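Local coordinates for major allergen Dau c 1 (Daucus carota, PDB 2WQL), which is a pathogenesis-related plant defence protein and food allergen of the Bet v 1 family, which probably binds small hydrophobic ligands in an internal cavity, at residues 12-16 against 17-21; 25-28 against 29-33; 90-93 against 94-97; 145-148 against 149-153. The protein carries 4 engineered substitutions. All coordinates share one frame; numbering follows the deposited sequence.

Contact 1 of 4, residues 12-16 against 17-21; sequences SSVSA and EKIFS
The N-cap of helix 16-25, where the chain leaves strand 5-12, is built around S15 and K18. S15 OG accepts a weak hydrogen bond from K18 N at 3.4 Å; the hydroxyl lies between its own N and carbonyl carbon (chi1 77°), which brings it to an amide that has no helical carbonyl before it. Serine suits this place because its short hydroxyl can stand in for that missing acceptor. The helical bonds then begin with I19 N to S15 O at 3.0 Å and F20 N to A16 O at 3.0 Å.

Apolar contacts lie beside the cap. V14 CG1 sits against K18 CB at 3.6 Å, the two side chains crossing at about a right angle, and against I19 CG1 at 3.8 Å. I19 sends CD1 further back, to 3.7 Å from S12 OG. S12 OG accepts from V14 N at 3.0 Å, and is also weakly bonded to E148 of the C-terminal helix. Branched V14 packs on I152 and I19 on F144, whereas K18 and E17 carry their charges outward. An ST turn at S12, followed by a serine N-cap at S15, leads into helix 16-25, the first short helix of the Bet v 1 fold.

Contact 2 of 4, residues 25-28 against 29-33; sequences LDVD and TVIPK
D26 and T29 meet at the start of helix 27-34, and backbone hydrogen bonds carry most of the contact. D26 O is the focus: it accepts from V30 N at 3.0 Å, and more weakly from T29 N at 3.1 Å, where the N-H...O angle falls to 133°. The next residue along, I31, gives its N to V27 O at 3.0 Å in a nearly straight bond of 171°. The series is interrupted at P32, whose ring nitrogen has no hydrogen to give; its CD instead rests 3.3 Å from D28 O, and the helix is kinked there.

Among side-chain polar contacts, T29 OG1 adds a weak hydrogen bond to D26 O at 3.4 Å. The threonine hydroxyl lies between its own N and carbonyl carbon (chi1 66°), which turns it back along the helix to that oxygen. The D28 carboxylate leads outward to a salt bridge with R54.

The apolar contacts rest on V27, V30 and I31, branched residues suited to a buried face. V27 and I31, one turn apart, lie side by side and point the same way, and V30 CG2 rests on the aspartate's methylene, 4.1 Å from D26 CB. V27 also approaches the bound hexaethylene glycol ligand. Helix 27-34 follows directly on helix 16-25, D26 at its N-cap touching S21 of that helix, while V30 leans on I147 and Y150 of helix 130-153 and I31 on Y39.

Contact 3 of 4, residues 90-93 against 94-97; sequences ILLG and FIES
L91 and I95 come together where the chain turns back after a short 3-10 segment, and L91 O takes two backbone N-H groups: I95 N at 3.1 Å, lying in the carbonyl plane, and F94 N at 3.3 Å, tilted 21° from it. Gripping one oxygen with two amides closes the turn. L92, with its positive phi of 51°, and the exposed G93 form the bend between them.

Two pairs of side chains follow. On the buried side L91 and I95 meet aslant, with L91 CD2 3.9 Å from I95 CG2. The leucine also lies along the I95 carbonyl, whose O is 3.4 Å from both L91 CB and L91 CD1, so CB and the CD1 methyl cover the backbone while CD2 meets the neighbouring side chain. I95 folds back over the turn, bringing CG1 to 3.5 Å from L91 O.

On the outer side L92 and F94 run alongside each other, pointing the same way. L92 CD1 approaches the F94 ring obliquely, 3.7 Å from CE2, and reaches I95 CD1 at 4.2 Å. With chi1 at 62° the F94 ring is carried back over the corner toward L92 and G93, where a large flat group can cover the bend.

The turn joins strand 80-87 to strand 95-106. I90 and L91 touch V85 of the former, I95 packs on V128, and E96 and S97 both face H121 of strand 112-122 in a classic beta bulge.

Contact 4 of 4, residues 145-148 against 149-153; sequences KAIE and AYLIA
E148 and I152, one turn apart on the long C-terminal helix 130-153 of the Bet v 1 fold, lie side by side and point the same way. Beginning at CB, the glutamate stays close to its own backbone, in contact with the amide of A149. Its CG, anti to the backbone N (chi1 -160°), swings out from the helix and comes 4.2 Å from I152 CD1. The chain continues extended, so that the carboxylate straddles two neighbours: OE1 lies 3.7 Å from I152 CD1, while OE2 reaches back to receive K145 NZ at 2.6 Å in a salt bridge. The ammonium meets OE2 on the syn side, 18° out of the carboxylate plane. A buried glutamate probably owes its place to this company. K145 NZ also bonds to the backbone O of T11, which fastens the helix to the end of strand 5-12. On this same side A138 of the second subunit packs on K145, E148 and the small A149.

I152 returns the contact with its CG1 over E148 O, whose carbonyl accepts from I152 N at 2.9 Å.

Another face is apolar. I147 and L151 run alongside each other, suiting the side turned to the interior, where I147 lies near the bound ligand and V30. Y150 touches V30 and K33 of helix 27-34 through its ring carbons CE2 and CE1. Among the helical bonds, L151 N points almost along the carbonyl of I147, at 2.9 Å from its O.

In the fold
From the N terminus, contact 1 turns strand 5-12 into helix 16-25, and contact 2 follows at once where that helix gives way to helix 27-34; S21 O and D26 N, 2.8 Å apart, probably share a hydrogen bond at the joint. Contact 3 closes the turn between strands 80-87 and 95-106, across the chain's centre from the others. Contact 4 is the last part of helix 130-153. All four are in series, none nested or crossing. Contact 4 nevertheless touches both early ones, through K18 O against L151 CD1 and through V30 on Y150, tying the two short helices to the C-terminal helix. Contact 3 remains apart, its nearest atoms about 14 Å from contact 2.

Contact 1 of 4, residues 12-16 against 17-21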
# COMPACT_ATOMS: atom_id res chain seq x y z
N SER A 12 -0.14 -0.93 -14.05
CA SER A 12 -0.97 -0.80 -15.23
C SER A 12 -2.34 -1.40 -15.00
O SER A 12 -2.48 -2.36 -14.27
CB SER A 12 -0.32 -1.50 -16.43
OG SER A 12 -1.14 -1.42 -17.59
N SER A 13 -3.35 -0.84 -15.64
CA SER A 13 -4.70 -1.40 -15.60
C SER A 13 -4.87 -2.51 -16.61
O SER A 13 -5.87 -3.22 -16.57
CB SER A 13 -5.76 -0.32 -15.85
OG SER A 13 -5.60 0.26 -17.12
N VAL A 14 -3.92 -2.65 -17.54
CA VAL A 14 -3.92 -3.74 -18.51
C VAL A 14 -3.45 -5.04 -17.83
O VAL A 14 -2.63 -5.01 -16.91
CB VAL A 14 -3.01 -3.42 -19.72
CG1 VAL A 14 -2.90 -4.62 -20.63
CG2 VAL A 14 -3.53 -2.22 -20.49
N SER A 15 -3.96 -6.17 -18.29
CA SER A 15 -3.65 -7.46 -17.67
C SER A 15 -2.20 -7.87 -17.87
O SER A 15 -1.53 -7.41 -18.79
CB SER A 15 -4.57 -8.55 -18.23
OG SER A 15 -4.16 -8.95 -19.52
N ALA A 16 -1.74 -8.75 -17.00
CA ALA A 16 -0.36 -9.26 -17.00
C ALA A 16 0.03 -9.96 -18.30
O ALA A 16 1.10 -9.71 -18.84
CB ALA A 16 -0.14 -10.20 -15.79
N GLU A 17 -0.85 -10.85 -18.78
CA GLU A 17 -0.62 -11.55 -20.05
C GLU A 17 -0.43 -10.56 -21.20
O GLU A 17 0.47 -10.71 -22.00
CB GLU A 17 -1.79 -12.51 -20.38
CG GLU A 17 -1.58 -13.94 -19.91
CD GLU A 17 -2.87 -14.83 -19.96
OE1 GLU A 17 -3.44 -15.09 -21.07
OE2 GLU A 17 -3.31 -15.31 -18.88
N LYS A 18 -1.29 -9.56 -21.25
CA LYS A 18 -1.29 -8.61 -22.36
C LYS A 18 -0.06 -7.70 -22.31
O LYS A 18 0.57 -7.44 -23.34
CB LYS A 18 -2.59 -7.81 -22.34
CG LYS A 18 -3.17 -7.48 -23.70
CD LYS A 18 -4.66 -7.07 -23.57
CE LYS A 18 -5.38 -6.93 -24.93
NZ LYS A 18 -6.34 -5.78 -24.93
N ILE A 19 0.30 -7.22 -21.12
CA ILE A 19 1.48 -6.37 -20.96
C ILE A 19 2.74 -7.11 -21.38
O ILE A 19 3.55 -6.59 -22.15
CB ILE A 19 1.63 -5.88 -19.50
CG1 ILE A 19 0.64 -4.75 -19.20
CG2 ILE A 19 3.02 -5.36 -19.23
CD1 ILE A 19 0.94 -3.46 -19.91
N PHE A 20 2.88 -8.33 -20.89
CA PHE A 20 4.01 -9.16 -21.24
C PHE A 20 4.12 -9.39 -22.74
O PHE A 20 5.22 -9.44 -23.27
CB PHE A 20 3.91 -10.51 -20.54
CG PHE A 20 5.17 -11.34 -20.64
CD1 PHE A 20 6.27 -11.03 -19.85
CD2 PHE A 20 5.24 -12.40 -21.51
CE1 PHE A 20 7.43 -11.79 -19.91
CE2 PHE A 20 6.40 -13.17 -21.59
CZ PHE A 20 7.50 -12.86 -20.79
N SER A 21 3.00 -9.55 -23.42
CA SER A 21 3.04 -9.78 -24.85
C SER A 21 3.53 -8.52 -25.55
O SER A 21 4.23 -8.60 -26.55
CB SER A 21 1.68 -10.22 -25.40
OG SER A 21 0.77 -9.13 -25.37

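Contact 2 of 4, residues 25-28 against 29-33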
# COMPACT_ATOMS: atom_id res chain seq x y z
N LEU A 25 7.15 -10.28 -25.82
CA LEU A 25 6.96 -11.23 -26.92
C LEU A 25 6.89 -10.58 -28.30
O LEU A 25 7.55 -11.05 -29.23
CB LEU A 25 5.69 -12.08 -26.71
CG LEU A 25 5.72 -13.04 -25.51
CD1 LEU A 25 4.49 -13.93 -25.48
CD2 LEU A 25 7.00 -13.86 -25.52
N ASP A 26 6.11 -9.50 -28.40
CA ASP A 26 5.83 -8.84 -29.67
C ASP A 26 6.52 -7.48 -29.79
O ASP A 26 6.21 -6.70 -30.68
CB ASP A 26 4.32 -8.66 -29.84
CG ASP A 26 3.56 -9.98 -29.76
OD1 ASP A 26 4.11 -11.01 -30.21
OD2 ASP A 26 2.41 -9.97 -29.26
N VAL A 27 7.47 -7.22 -28.90
CA VAL A 27 8.11 -5.91 -28.85
C VAL A 27 8.66 -5.40 -30.18
O VAL A 27 8.58 -4.22 -30.46
CB VAL A 27 9.26 -5.90 -27.81
CG1 VAL A 27 10.48 -6.68 -28.33
CG2 VAL A 27 9.63 -4.46 -27.48
N ASP A 28 9.21 -6.27 -31.01
CA ASP A 28 9.84 -5.83 -32.27
C ASP A 28 8.86 -5.29 -33.32
O ASP A 28 9.24 -4.44 -34.14
CB ASP A 28 10.67 -6.96 -32.91
CG ASP A 28 11.87 -7.38 -32.05
OD1 ASP A 28 12.54 -6.49 -31.47
OD2 ASP A 28 12.14 -8.60 -31.95
N THR A 29 7.62 -5.79 -33.33
CA THR A 29 6.60 -5.21 -34.22
C THR A 29 5.76 -4.14 -33.50
O THR A 29 5.20 -3.25 -34.15
CB THR A 29 5.67 -6.28 -34.84
OG1 THR A 29 4.89 -6.90 -33.81
CG2 THR A 29 6.49 -7.34 -35.59
N VAL A 30 5.68 -4.21 -32.18
CA VAL A 30 4.89 -3.24 -31.42
C VAL A 30 5.56 -1.86 -31.33
O VAL A 30 4.93 -0.84 -31.58
CB VAL A 30 4.52 -3.78 -30.01
CG1 VAL A 30 4.22 -2.63 -29.05
CG2 VAL A 30 3.32 -4.73 -30.11
N ILE A 31 6.84 -1.82 -30.98
CA ILE A 31 7.52 -0.54 -30.77
C ILE A 31 7.50 0.42 -31.99
O ILE A 31 7.28 1.61 -31.82
CB ILE A 31 8.97 -0.73 -30.26
CG1 ILE A 31 8.95 -1.21 -28.82
CG2 ILE A 31 9.74 0.57 -30.34
CD1 ILE A 31 10.33 -1.49 -28.23
N PRO A 32 7.71 -0.08 -33.21
CA PRO A 32 7.57 0.84 -34.35
C PRO A 32 6.17 1.44 -34.54
O PRO A 32 6.06 2.55 -35.06
CB PRO A 32 7.96 -0.03 -35.55
CG PRO A 32 8.86 -1.05 -34.99
CD PRO A 32 8.34 -1.35 -33.60
N LYS A 33 5.13 0.73 -34.13
CA LYS A 33 3.76 1.26 -34.20
C LYS A 33 3.43 2.12 -32.96
O LYS A 33 2.69 3.10 -33.05
CB LYS A 33 2.74 0.12 -34.35
CG LYS A 33 2.77 -0.61 -35.72

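Contact 3 of 4, residues 90-93 against 94-97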
# COMPACT_ATOMS: atom_id res chain seq x y z
N ILE A 90 25.57 3.69 -23.07
CA ILE A 90 24.77 3.49 -21.86
C ILE A 90 25.63 2.99 -20.68
O ILE A 90 25.31 3.25 -19.51
CB ILE A 90 23.62 2.48 -22.11
CG1 ILE A 90 22.72 2.35 -20.87
CG2 ILE A 90 24.16 1.11 -22.48
CD1 ILE A 90 21.41 1.60 -21.13
N LEU A 91 26.71 2.27 -20.97
CA LEU A 91 27.61 1.77 -19.92
C LEU A 91 28.57 2.84 -19.41
O LEU A 91 29.43 2.57 -18.57
CB LEU A 91 28.42 0.58 -20.43
CG LEU A 91 27.61 -0.64 -20.90
CD1 LEU A 91 28.60 -1.69 -21.32
CD2 LEU A 91 26.66 -1.17 -19.86
N LEU A 92 28.42 4.07 -19.91
CA LEU A 92 29.30 5.16 -19.53
C LEU A 92 30.74 4.67 -19.72
O LEU A 92 31.03 3.86 -20.62
CB LEU A 92 29.01 5.63 -18.10
CG LEU A 92 27.51 5.74 -17.73
CD1 LEU A 92 27.32 6.01 -16.24
CD2 LEU A 92 26.79 6.80 -18.58
N GLY A 93 31.67 5.09 -18.89
CA GLY A 93 33.04 4.61 -19.11
C GLY A 93 33.37 3.28 -18.45
O GLY A 93 34.39 2.68 -18.75
N PHE A 94 32.52 2.81 -17.55
CA PHE A 94 32.99 1.92 -16.49
C PHE A 94 32.07 0.81 -16.04
O PHE A 94 32.49 0.02 -15.18
CB PHE A 94 33.31 2.78 -15.24
CG PHE A 94 32.13 3.52 -14.67
CD1 PHE A 94 31.38 2.97 -13.65
CD2 PHE A 94 31.76 4.77 -15.16
CE1 PHE A 94 30.30 3.64 -13.11
CE2 PHE A 94 30.66 5.46 -14.64
CZ PHE A 94 29.93 4.89 -13.60
N ILE A 95 30.83 0.77 -16.53
CA ILE A 95 29.90 -0.32 -16.19
C ILE A 95 30.23 -1.51 -17.08
O ILE A 95 30.23 -1.38 -18.30
CB ILE A 95 28.42 0.06 -16.41
CG1 ILE A 95 28.04 1.29 -15.57
CG2 ILE A 95 27.54 -1.12 -16.04
CD1 ILE A 95 26.62 1.85 -15.85
N GLU A 96 30.54 -2.65 -16.48
CA GLU A 96 30.86 -3.84 -17.27
C GLU A 96 29.59 -4.41 -17.91
O GLU A 96 29.59 -4.73 -19.11
CB GLU A 96 31.52 -4.91 -16.41
CG GLU A 96 32.90 -4.50 -15.87
CD GLU A 96 33.43 -5.45 -14.77
OE1 GLU A 96 32.61 -6.16 -14.12
OE2 GLU A 96 34.67 -5.47 -14.56
N SER A 97 28.53 -4.52 -17.11
CA SER A 97 27.23 -4.95 -17.62
C SER A 97 26.07 -4.56 -16.69
O SER A 97 26.28 -4.37 -15.49
CB SER A 97 27.23 -6.46 -17.85
OG SER A 97 27.23 -7.17 -16.63

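Contact 4 of 4, residues 145-148 against 149-153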
# COMPACT_ATOMS: atom_id res chain seq x y z
N LYS A 145 4.67 2.94 -21.15
CA LYS A 145 3.37 3.56 -21.24
C LYS A 145 2.93 3.84 -22.67
O LYS A 145 1.74 3.85 -22.98
CB LYS A 145 3.34 4.84 -20.40
CG LYS A 145 3.37 4.61 -18.88
CD LYS A 145 2.13 3.83 -18.40
CE LYS A 145 2.01 3.76 -16.87
NZ LYS A 145 0.80 2.93 -16.49
N ALA A 146 3.89 4.07 -23.56
CA ALA A 146 3.56 4.20 -24.98
C ALA A 146 3.00 2.86 -25.48
O ALA A 146 2.05 2.82 -26.25
CB ALA A 146 4.78 4.63 -25.78
N ILE A 147 3.61 1.77 -25.02
CA ILE A 147 3.16 0.42 -25.37
C ILE A 147 1.80 0.11 -24.74
O ILE A 147 0.91 -0.45 -25.40
CB ILE A 147 4.21 -0.66 -24.98
CG1 ILE A 147 5.44 -0.55 -25.89
CG2 ILE A 147 3.65 -2.06 -25.10
CD1 ILE A 147 6.67 -1.24 -25.33
N GLU A 148 1.62 0.47 -23.48
CA GLU A 148 0.31 0.35 -22.82
C GLU A 148 -0.80 1.03 -23.64
O GLU A 148 -1.88 0.49 -23.84
CB GLU A 148 0.36 0.94 -21.41
CG GLU A 148 -0.75 0.45 -20.49
CD GLU A 148 -0.91 1.30 -19.24
OE1 GLU A 148 -1.92 2.03 -19.17
OE2 GLU A 148 -0.05 1.27 -18.33
N ALA A 149 -0.51 2.22 -24.14
CA ALA A 149 -1.46 2.95 -24.97
C ALA A 149 -1.82 2.17 -26.22
O ALA A 149 -2.99 2.09 -26.60
CB ALA A 149 -0.88 4.30 -25.33
N TYR A 150 -0.82 1.59 -26.87
CA TYR A 150 -1.07 0.81 -28.09
C TYR A 150 -1.92 -0.46 -27.80
O TYR A 150 -2.82 -0.81 -28.58
CB TYR A 150 0.27 0.44 -28.76
CG TYR A 150 0.13 -0.57 -29.87
CD1 TYR A 150 -0.04 -0.16 -31.18
CD2 TYR A 150 0.17 -1.93 -29.60
CE1 TYR A 150 -0.17 -1.08 -32.20
CE2 TYR A 150 0.04 -2.86 -30.60
CZ TYR A 150 -0.13 -2.44 -31.91
OH TYR A 150 -0.27 -3.37 -32.92
N LEU A 151 -1.64 -1.12 -26.68
CA LEU A 151 -2.40 -2.29 -26.24
C LEU A 151 -3.86 -1.97 -25.90
O LEU A 151 -4.77 -2.75 -26.23
CB LEU A 151 -1.74 -2.95 -25.03
CG LEU A 151 -0.36 -3.57 -25.28
CD1 LEU A 151 0.23 -4.13 -24.00
CD2 LEU A 151 -0.42 -4.64 -26.36
N ILE A 152 -4.10 -0.83 -25.25
CA ILE A 152 -5.46 -0.44 -24.92
C ILE A 152 -6.29 -0.19 -26.19
O ILE A 152 -7.50 -0.43 -26.20
CB ILE A 152 -5.49 0.79 -24.01
CG1 ILE A 152 -4.97 0.43 -22.62
CG2 ILE A 152 -6.90 1.39 -23.93
CD1 ILE A 152 -4.55 1.64 -21.78
N ALA A 153 -5.63 0.28 -27.25
CA ALA A 153 -6.30 0.64 -28.51
C ALA A 153 -6.40 -0.53 -29.51
O ALA A 153 -7.24 -0.50 -30.41
CB ALA A 153 -5.59 1.81 -29.15